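Local structure of Abbfa_003403 (Acinetobacter baumannii, 4ZXH) at residues S97-R100 / H101-A104; Y264-L267 / H268-N272; I700-V703 / D704-A708; K993-G996 / I997-F1001. The protein is a four-domain nonribosomal peptide synthetase that probably activates an amino acid, joins it to a carrier-bound acyl donor and releases the product. One frame throughout, in Å; residues are numbered along the deposited sequence.

Contact 1 (S97-R100 / H101-A104)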
loop_
_atom_site.group_PDB
_atom_site.type_symbol
_atom_site.label_atom_id
_atom_site.label_comp_id
_atom_site.label_asym_id
_atom_site.label_seq_id
_atom_site.Cartn_x
_atom_site.Cartn_y
_atom_site.Cartn_z
ATOM N N SER A 97 -17.609 37.618 -1.661
ATOM C CA SER A 97 -18.096 37.229 -2.992
ATOM C C SER A 97 -19.559 37.606 -3.165
ATOM O O SER A 97 -20.278 37.723 -2.181
ATOM C CB SER A 97 -17.949 35.731 -3.179
ATOM O OG SER A 97 -16.862 35.255 -2.408
ATOM N N ASP A 98 -20.005 37.787 -4.406
ATOM C CA ASP A 98 -21.423 38.008 -4.694
ATOM C C ASP A 98 -22.082 36.642 -4.946
ATOM O O ASP A 98 -21.670 35.917 -5.838
ATOM C CB ASP A 98 -21.592 38.956 -5.904
ATOM C CG ASP A 98 -23.058 39.347 -6.175
ATOM O OD1 ASP A 98 -23.974 38.736 -5.590
ATOM O OD2 ASP A 98 -23.306 40.276 -6.984
ATOM N N ALA A 99 -23.091 36.274 -4.162
ATOM C CA ALA A 99 -23.787 35.009 -4.405
ATOM C C ALA A 99 -25.265 35.210 -4.726
ATOM O O ALA A 99 -26.050 34.269 -4.667
ATOM C CB ALA A 99 -23.641 34.083 -3.221
ATOM N N ARG A 100 -25.644 36.428 -5.085
ATOM C CA ARG A 100 -27.034 36.704 -5.412
ATOM C C ARG A 100 -27.562 35.869 -6.585
ATOM O O ARG A 100 -28.762 35.627 -6.682
ATOM C CB ARG A 100 -27.213 38.195 -5.699
ATOM C CG ARG A 100 -27.176 39.041 -4.430
ATOM C CD ARG A 100 -27.290 40.511 -4.721
ATOM N NE ARG A 100 -26.050 41.084 -5.229
ATOM C CZ ARG A 100 -25.879 42.382 -5.458
ATOM N NH1 ARG A 100 -26.874 43.227 -5.223
ATOM N NH2 ARG A 100 -24.720 42.837 -5.920
ATOM N N HIS A 101 -26.664 35.394 -7.442
ATOM C CA HIS A 101 -27.063 34.707 -8.670
ATOM C C HIS A 101 -26.983 33.181 -8.566
ATOM O O HIS A 101 -27.192 32.487 -9.548
ATOM C CB HIS A 101 -26.206 35.217 -9.838
ATOM C CG HIS A 101 -26.284 36.708 -10.020
ATOM N ND1 HIS A 101 -27.353 37.334 -10.635
ATOM C CD2 HIS A 101 -25.457 37.701 -9.608
ATOM C CE1 HIS A 101 -27.164 38.642 -10.618
ATOM N NE2 HIS A 101 -26.024 38.892 -9.997
ATOM N N ILE A 102 -26.742 32.672 -7.359
ATOM C CA ILE A 102 -26.469 31.251 -7.126
ATOM C C ILE A 102 -27.598 30.519 -6.386
ATOM O O ILE A 102 -28.069 30.992 -5.366
ATOM C CB ILE A 102 -25.157 31.105 -6.320
ATOM C CG1 ILE A 102 -23.973 31.549 -7.178
ATOM C CG2 ILE A 102 -24.964 29.694 -5.807
ATOM C CD1 ILE A 102 -22.664 31.582 -6.429
ATOM N N GLU A 103 -28.019 29.362 -6.894
ATOM C CA GLU A 103 -29.044 28.551 -6.224
ATOM C C GLU A 103 -28.526 27.977 -4.897
ATOM O O GLU A 103 -27.325 27.773 -4.735
ATOM C CB GLU A 103 -29.521 27.412 -7.142
ATOM C CG GLU A 103 -30.449 27.850 -8.275
ATOM N N ALA A 104 -29.431 27.701 -3.958
ATOM C CA ALA A 104 -29.048 27.259 -2.609
ATOM C C ALA A 104 -28.106 26.044 -2.574
ATOM O O ALA A 104 -27.078 26.079 -1.894
ATOM C CB ALA A 104 -30.285 26.961 -1.798
#

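Contact 2 (Y264-L267 / H268-N272)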
loop_
_atom_site.group_PDB
_atom_site.type_symbol
_atom_site.label_atom_id
_atom_site.label_comp_id
_atom_site.label_asym_id
_atom_site.label_seq_id
_atom_site.Cartn_x
_atom_site.Cartn_y
_atom_site.Cartn_z
ATOM N N TYR A 264 -17.602 -0.566 18.281
ATOM C CA TYR A 264 -16.764 -1.768 18.230
ATOM C C TYR A 264 -17.553 -2.982 17.722
ATOM O O TYR A 264 -17.110 -3.691 16.820
ATOM C CB TYR A 264 -16.194 -2.104 19.608
ATOM C CG TYR A 264 -15.034 -1.263 20.073
ATOM C CD1 TYR A 264 -13.791 -1.366 19.478
ATOM C CD2 TYR A 264 -15.175 -0.402 21.147
ATOM C CE1 TYR A 264 -12.733 -0.618 19.918
ATOM C CE2 TYR A 264 -14.123 0.359 21.590
ATOM C CZ TYR A 264 -12.908 0.251 20.974
ATOM O OH TYR A 264 -11.858 1.011 21.429
ATOM N N VAL A 265 -18.720 -3.223 18.316
ATOM C CA VAL A 265 -19.554 -4.344 17.900
ATOM C C VAL A 265 -19.801 -4.269 16.400
ATOM O O VAL A 265 -19.647 -5.259 15.699
ATOM C CB VAL A 265 -20.897 -4.381 18.663
ATOM C CG1 VAL A 265 -21.890 -5.286 17.958
ATOM C CG2 VAL A 265 -20.674 -4.858 20.080
ATOM N N LEU A 266 -20.142 -3.081 15.911
ATOM C CA LEU A 266 -20.289 -2.861 14.477
ATOM C C LEU A 266 -19.046 -3.255 13.663
ATOM O O LEU A 266 -19.160 -4.005 12.699
ATOM C CB LEU A 266 -20.628 -1.400 14.186
ATOM C CG LEU A 266 -20.732 -1.196 12.675
ATOM C CD1 LEU A 266 -21.834 -2.069 12.125
ATOM C CD2 LEU A 266 -20.950 0.254 12.289
ATOM N N LEU A 267 -17.869 -2.744 14.027
ATOM C CA LEU A 267 -16.656 -3.020 13.247
ATOM C C LEU A 267 -16.243 -4.492 13.347
ATOM O O LEU A 267 -15.629 -5.039 12.433
ATOM C CB LEU A 267 -15.511 -2.121 13.704
ATOM C CG LEU A 267 -15.875 -0.628 13.753
ATOM C CD1 LEU A 267 -14.835 0.171 14.532
ATOM C CD2 LEU A 267 -16.068 -0.036 12.354
ATOM N N HIS A 268 -16.586 -5.120 14.470
ATOM C CA HIS A 268 -16.400 -6.556 14.665
ATOM C C HIS A 268 -17.197 -7.367 13.658
ATOM O O HIS A 268 -16.677 -8.308 13.056
ATOM C CB HIS A 268 -16.812 -6.957 16.077
ATOM C CG HIS A 268 -16.760 -8.428 16.329
ATOM N ND1 HIS A 268 -15.581 -9.141 16.336
ATOM C CD2 HIS A 268 -17.743 -9.325 16.584
ATOM C CE1 HIS A 268 -15.838 -10.414 16.587
ATOM N NE2 HIS A 268 -17.142 -10.552 16.741
ATOM N N LYS A 269 -18.461 -6.997 13.480
ATOM C CA LYS A 269 -19.344 -7.667 12.532
ATOM C C LYS A 269 -18.928 -7.418 11.086
ATOM O O LYS A 269 -19.008 -8.326 10.263
ATOM C CB LYS A 269 -20.800 -7.229 12.738
ATOM C CG LYS A 269 -21.451 -7.754 14.022
ATOM C CD LYS A 269 -21.144 -9.230 14.208
ATOM C CE LYS A 269 -21.723 -9.786 15.497
ATOM N NZ LYS A 269 -21.474 -11.256 15.595
ATOM N N LEU A 270 -18.474 -6.207 10.770
ATOM C CA LEU A 270 -18.044 -5.887 9.403
ATOM C C LEU A 270 -16.715 -6.519 8.981
ATOM O O LEU A 270 -16.487 -6.756 7.797
ATOM C CB LEU A 270 -17.925 -4.378 9.211
ATOM C CG LEU A 270 -19.189 -3.525 9.284
ATOM C CD1 LEU A 270 -18.881 -2.140 8.787
ATOM C CD2 LEU A 270 -20.321 -4.143 8.492
ATOM N N SER A 271 -15.833 -6.784 9.935
ATOM C CA SER A 271 -14.498 -7.273 9.591
ATOM C C SER A 271 -14.201 -8.682 10.096
ATOM O O SER A 271 -13.206 -9.278 9.711
ATOM C CB SER A 271 -13.441 -6.306 10.123
ATOM O OG SER A 271 -13.521 -6.180 11.530
ATOM N N ASN A 272 -15.078 -9.209 10.947
ATOM C CA ASN A 272 -14.850 -10.479 11.642
ATOM C C ASN A 272 -13.485 -10.545 12.320
ATOM O O ASN A 272 -12.841 -11.582 12.346
ATOM C CB ASN A 272 -15.001 -11.660 10.691
ATOM C CG ASN A 272 -15.238 -12.958 11.430
ATOM O OD1 ASN A 272 -16.013 -13.003 12.397
ATOM N ND2 ASN A 272 -14.539 -14.013 11.015
#

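Contact 3 (I700-V703 / D704-A708)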
loop_
_atom_site.group_PDB
_atom_site.type_symbol
_atom_site.label_atom_id
_atom_site.label_comp_id
_atom_site.label_asym_id
_atom_site.label_seq_id
_atom_site.Cartn_x
_atom_site.Cartn_y
_atom_site.Cartn_z
ATOM N N ILE A 700 0.768 -18.710 -31.460
ATOM C CA ILE A 700 0.844 -18.372 -32.877
ATOM C C ILE A 700 0.037 -19.363 -33.703
ATOM O O ILE A 700 -0.619 -19.002 -34.683
ATOM C CB ILE A 700 2.303 -18.344 -33.365
ATOM C CG1 ILE A 700 3.095 -17.301 -32.566
ATOM C CG2 ILE A 700 2.363 -18.054 -34.862
ATOM C CD1 ILE A 700 4.576 -17.247 -32.900
ATOM N N GLN A 701 0.065 -20.617 -33.289
ATOM C CA GLN A 701 -0.694 -21.624 -33.995
ATOM C C GLN A 701 -2.204 -21.429 -33.779
ATOM O O GLN A 701 -3.005 -21.747 -34.665
ATOM C CB GLN A 701 -0.249 -23.009 -33.552
ATOM C CG GLN A 701 -0.277 -24.039 -34.667
ATOM C CD GLN A 701 0.534 -25.260 -34.313
ATOM O OE1 GLN A 701 1.468 -25.179 -33.506
ATOM N NE2 GLN A 701 0.175 -26.408 -34.891
ATOM N N LEU A 702 -2.586 -20.885 -32.619
ATOM C CA LEU A 702 -3.997 -20.613 -32.325
ATOM C C LEU A 702 -4.471 -19.323 -32.992
ATOM O O LEU A 702 -5.624 -19.231 -33.403
ATOM C CB LEU A 702 -4.247 -20.541 -30.815
ATOM C CG LEU A 702 -5.703 -20.353 -30.367
ATOM C CD1 LEU A 702 -6.606 -21.450 -30.933
ATOM C CD2 LEU A 702 -5.807 -20.335 -28.861
ATOM N N VAL A 703 -3.592 -18.331 -33.102
ATOM C CA VAL A 703 -3.917 -17.131 -33.868
ATOM C C VAL A 703 -4.228 -17.500 -35.318
ATOM O O VAL A 703 -5.150 -16.951 -35.918
ATOM C CB VAL A 703 -2.779 -16.096 -33.843
ATOM C CG1 VAL A 703 -3.085 -14.956 -34.795
ATOM C CG2 VAL A 703 -2.582 -15.551 -32.438
ATOM N N ASP A 704 -3.475 -18.447 -35.869
ATOM C CA ASP A 704 -3.651 -18.828 -37.267
ATOM C C ASP A 704 -4.917 -19.648 -37.477
ATOM O O ASP A 704 -5.616 -19.471 -38.478
ATOM C CB ASP A 704 -2.438 -19.612 -37.780
ATOM C CG ASP A 704 -1.219 -18.731 -38.006
ATOM O OD1 ASP A 704 -1.350 -17.480 -38.004
ATOM O OD2 ASP A 704 -0.120 -19.296 -38.197
ATOM N N TYR A 705 -5.209 -20.546 -36.539
ATOM C CA TYR A 705 -6.399 -21.380 -36.652
ATOM C C TYR A 705 -7.638 -20.496 -36.537
ATOM O O TYR A 705 -8.666 -20.783 -37.150
ATOM C CB TYR A 705 -6.418 -22.477 -35.579
ATOM C CG TYR A 705 -7.367 -23.629 -35.878
ATOM C CD1 TYR A 705 -6.887 -24.850 -36.351
ATOM C CD2 TYR A 705 -8.746 -23.490 -35.706
ATOM C CE1 TYR A 705 -7.752 -25.904 -36.632
ATOM C CE2 TYR A 705 -9.619 -24.533 -35.991
ATOM C CZ TYR A 705 -9.117 -25.740 -36.451
ATOM O OH TYR A 705 -9.976 -26.786 -36.729
ATOM N N LEU A 706 -7.533 -19.415 -35.762
ATOM C CA LEU A 706 -8.658 -18.502 -35.547
ATOM C C LEU A 706 -8.964 -17.655 -36.775
ATOM O O LEU A 706 -10.107 -17.637 -37.235
ATOM C CB LEU A 706 -8.390 -17.585 -34.352
ATOM C CG LEU A 706 -8.648 -18.117 -32.938
ATOM C CD1 LEU A 706 -8.079 -17.149 -31.916
ATOM C CD2 LEU A 706 -10.127 -18.337 -32.681
ATOM N N ASN A 707 -7.947 -16.950 -37.286
ATOM C CA ASN A 707 -8.082 -16.108 -38.483
ATOM C C ASN A 707 -8.618 -16.890 -39.667
ATOM O O ASN A 707 -9.318 -16.349 -40.524
ATOM C CB ASN A 707 -6.739 -15.475 -38.875
ATOM C CG ASN A 707 -6.377 -14.269 -38.016
ATOM O OD1 ASN A 707 -5.230 -14.118 -37.590
ATOM N ND2 ASN A 707 -7.353 -13.400 -37.768
ATOM N N ALA A 708 -8.275 -18.173 -39.700
ATOM C CA ALA A 708 -8.709 -19.055 -40.764
ATOM C C ALA A 708 -10.177 -19.440 -40.614
ATOM O O ALA A 708 -11.011 -19.049 -41.423
ATOM C CB ALA A 708 -7.833 -20.301 -40.803
#

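Contact 4 (K993-G996 / I997-F1001)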
loop_
_atom_site.group_PDB
_atom_site.type_symbol
_atom_site.label_atom_id
_atom_site.label_comp_id
_atom_site.label_asym_id
_atom_site.label_seq_id
_atom_site.Cartn_x
_atom_site.Cartn_y
_atom_site.Cartn_z
ATOM N N LYS A 993 25.437 4.738 15.846
ATOM C CA LYS A 993 26.872 4.852 15.599
ATOM C C LYS A 993 27.193 4.718 14.131
ATOM O O LYS A 993 27.898 5.564 13.601
ATOM C CB LYS A 993 27.672 3.817 16.393
ATOM C CG LYS A 993 27.610 3.994 17.916
ATOM C CD LYS A 993 28.162 5.344 18.347
ATOM C CE LYS A 993 29.669 5.427 18.158
ATOM N NZ LYS A 993 30.168 6.780 18.494
ATOM N N ARG A 994 26.668 3.686 13.470
ATOM C CA ARG A 994 27.058 3.385 12.083
ATOM C C ARG A 994 25.876 3.016 11.189
ATOM O O ARG A 994 25.199 2.018 11.412
ATOM C CB ARG A 994 28.079 2.262 12.069
ATOM C CG ARG A 994 28.648 1.936 10.702
ATOM C CD ARG A 994 29.364 0.605 10.721
ATOM N NE ARG A 994 30.624 0.631 11.443
ATOM C CZ ARG A 994 31.024 -0.324 12.281
ATOM N NH1 ARG A 994 30.223 -1.341 12.523
ATOM N NH2 ARG A 994 32.207 -0.260 12.890
ATOM N N VAL A 995 25.627 3.835 10.177
ATOM C CA VAL A 995 24.417 3.716 9.373
ATOM C C VAL A 995 24.744 3.307 7.954
ATOM O O VAL A 995 25.571 3.928 7.289
ATOM C CB VAL A 995 23.622 5.042 9.347
ATOM C CG1 VAL A 995 22.608 5.057 8.226
ATOM C CG2 VAL A 995 22.927 5.281 10.688
ATOM N N GLY A 996 24.092 2.247 7.498
ATOM C CA GLY A 996 24.296 1.764 6.153
ATOM C C GLY A 996 23.254 2.358 5.244
ATOM O O GLY A 996 22.190 2.746 5.699
ATOM N N ILE A 997 23.539 2.396 3.949
ATOM C CA ILE A 997 22.658 3.070 3.011
ATOM C C ILE A 997 21.296 2.381 2.824
ATOM O O ILE A 997 20.425 2.929 2.157
ATOM C CB ILE A 997 23.343 3.226 1.646
ATOM C CG1 ILE A 997 23.531 1.869 0.971
ATOM C CG2 ILE A 997 24.684 3.958 1.802
ATOM C CD1 ILE A 997 24.131 1.973 -0.407
ATOM N N HIS A 998 21.094 1.214 3.428
ATOM C CA HIS A 998 19.792 0.536 3.362
ATOM C C HIS A 998 19.039 0.543 4.694
ATOM O O HIS A 998 17.983 -0.058 4.813
ATOM C CB HIS A 998 19.967 -0.899 2.870
ATOM C CG HIS A 998 20.464 -0.970 1.463
ATOM N ND1 HIS A 998 21.482 -1.811 1.065
ATOM C CD2 HIS A 998 20.111 -0.259 0.366
ATOM C CE1 HIS A 998 21.722 -1.630 -0.221
ATOM N NE2 HIS A 998 20.900 -0.697 -0.670
ATOM N N ASP A 999 19.584 1.231 5.688
ATOM C CA ASP A 999 18.912 1.363 6.971
ATOM C C ASP A 999 17.829 2.400 6.858
ATOM O O ASP A 999 18.056 3.492 6.341
ATOM C CB ASP A 999 19.897 1.741 8.086
ATOM C CG ASP A 999 20.852 0.604 8.424
ATOM O OD1 ASP A 999 20.550 -0.553 8.051
ATOM O OD2 ASP A 999 21.896 0.864 9.058
ATOM N N ASP A 1000 16.649 2.049 7.354
ATOM C CA ASP A 1000 15.489 2.919 7.273
ATOM C C ASP A 1000 15.456 3.896 8.459
ATOM O O ASP A 1000 15.643 3.524 9.626
ATOM C CB ASP A 1000 14.218 2.077 7.200
ATOM C CG ASP A 1000 12.964 2.912 7.043
ATOM O OD1 ASP A 1000 12.599 3.651 7.992
ATOM O OD2 ASP A 1000 12.336 2.813 5.964
ATOM N N PHE A 1001 15.211 5.155 8.136
ATOM C CA PHE A 1001 15.267 6.219 9.115
ATOM C C PHE A 1001 14.349 5.946 10.293
ATOM O O PHE A 1001 14.738 6.133 11.437
ATOM C CB PHE A 1001 14.909 7.535 8.439
ATOM C CG PHE A 1001 14.845 8.697 9.358
ATOM C CD1 PHE A 1001 16.009 9.348 9.760
ATOM C CD2 PHE A 1001 13.614 9.174 9.794
ATOM C CE1 PHE A 1001 15.956 10.448 10.616
ATOM C CE2 PHE A 1001 13.542 10.280 10.644
ATOM C CZ PHE A 1001 14.713 10.913 11.053
#

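Contact 1 (S97-R100 / H101-A104)
A type I beta turn runs from A99 to I102 at the end of strand 94-98, closed by I102 N donating to A99 O at 3.2 Å. An Asx turn leads into it: D98 OD1 accepts R100 N at 2.9 Å. Aspartate suits this place because its short side chain can curl back onto the backbone two residues ahead while leaving its carboxylate open to a cation. R100 supplies that cation. Its chain bends at chi3 (-77°), folding the guanidinium round to grip the carboxylate side-on, NE on OD1 at 3.2 Å and NH2 on OD2 at 3.1 Å. The two donors to D98 OD1, NE and N of R100, reach it from opposite faces of its plane, which should hold the carboxylate against rotation. H101 lies beside this pair: R100 CB sits 4.3 Å above one face of the imidazole, toward its rim, while D98 OD2 approaches the ring edge at CD2. The apolar side of the turn is made by A99 CB and I102 CD1, 4.2 Å apart, and both residues rest on L107 of helix 104-115. Here the Asx turn and the type I turn together link strand 94-98, outermost in its sheet of the condensation domain, to helix 104-115, with E103 at the helix N-cap.

Contact 2 (Y264-L267 / H268-N272)
From Y264 to S271 the backbone is regular alpha helix, each carbonyl of Y264, V265 and L266 receiving the N-H four residues on; H268 N to Y264 O is 2.8 Å and L270 N to L266 O 3.0 Å. The last turn is finished differently. L267 O accepts both S271 OG, at 2.6 Å, and, weakly, S271 N at 3.1 Å. With chi1 at 60°, OG stands between the backbone N and the carbonyl carbon of its own residue; serine suits the place because its short side chain can bring a hydroxyl back to the carbonyl four residues earlier. N272 then leaves the helix with positive phi (50°), a conformation asparagine tolerates well. This is the C-terminal end of helix 255-271 in the condensation domain, immediately ahead of strand 275-279. On one flank L266 and L270 cross obliquely, CD1 of L266 lying 4.1 Å from CG of L270; both leucines touch L437 of helix 428-447, and L270 also touches M434. On another flank the CB of H268 lies 3.3 Å from V265 O, and a chi1 near 180° carries the ring past the helix end, where ND1 bonds to E273 O. K269 keeps its aliphatic part on the helix, CG 3.5 Å from V265 O. The kink at its chi2 (-45°) then sends the chain off, NZ reaching I453 O. Y264 is large enough to span to the neighbouring strand, and its hydroxyl bonds to I303 O.

Contact 3 (I700-V703 / D704-A708)
N707 N meets V703 O at 3.1 Å along a nearly straight line (176° at the hydrogen), the straightest of four consecutive helical bonds. The other three, D704 N to I700 O, Y705 N to Q701 O and L706 N to L702 O, are 3.0 to 3.1 Å long but more bent. D704, with CG anti to its own carbonyl carbon (chi1 -73°), runs its side chain back beside the preceding turn. Its CG comes 3.4 Å from I700 O, and OD2 lies 4.3 Å from CG2 of I700, a contact without a bond. An aspartate can stay on this outer side because the residue remains exposed. V703 and N707 lie side by side and point the same way, the valine's CG1 flanking the amide, so that a beta-branched chain borders a polar one where the helix turns from the protein interior toward solvent. The inner side is apolar. L702 CG and L706 CD1 are 4.3 Å apart, and the CD1 of L706 also lies 3.5 Å from L702 O, leucine's length allowing it to lean over the turn before it. Both leucines reach L664 of strand 662-665 and L724 of helix 718-725, and Y705 touches L664 and V695. The amphipathic helix 699-709 thereby packs its apolar face on the sheet, as the longer helix of the beta-alpha-beta crossover connection from strand 687-690 to strand 713-716 in the adenylation domain.

Contact 4 (K993-G996 / I997-F1001)
G996 and D999 close a type I beta turn in the long loop between helices 977-990 and 1008-1022 of the carrier domain, ahead of the GGHSL segment that carries the phosphopantetheine. The tight part is bonded twice. D999 N donates to G996 O at 3.0 Å, and the carboxylate answers in the other direction, OD2 accepting G996 N at 3.0 Å with an angle of 170°. Aspartate suits the position: with CG anti to its carbonyl carbon (chi1 -70°), the short side chain folds back across the turn. G996 brings its N-H and C=O to the turn without a side chain. Beside this pair V995 packs its CG1 4.3 Å from D999 CB, and the valine, buried, leans on F986 of helix 977-990. I997 is buried too, turned from the segment before it toward V972 and R975. The outer side is looser. R994 and K993, before the turn, are exposed and bond to the thioesterase domain: R994 NE forms a salt bridge to E1082, and K993 NZ bonds to R1085 O. H998, whose side chain leaves its backbone away from 993-996, is partly exposed, yet its ring is covered on one face by its neighbour. There I997, whose CG1 stands between its own N and carbonyl carbon (chi1 68°), sets CG1 3.9 Å above the ring plane, over the centre of the imidazole.

The four contacts sample three of the domains in series along the chain. Contacts 1 and 2 share the condensation domain, yet their centres are about 44 Å apart; contact 3 lies in the adenylation domain, its centre about 53 Å from that of contact 2, and contact 4 in the carrier domain. None touches another: the nearest approach, between contacts 2 and 4, is about 28 Å between atoms. Contact 2 comes within about 12 Å of the bound phosphopantetheine by the side chain of Y264, while R100 in contact 1 lies about 9 Å from the bound phosphocholine lipid. Contact 4 belongs to the carrier domain, which bears the phosphopantetheine and probably shuttles it between the catalytic domains.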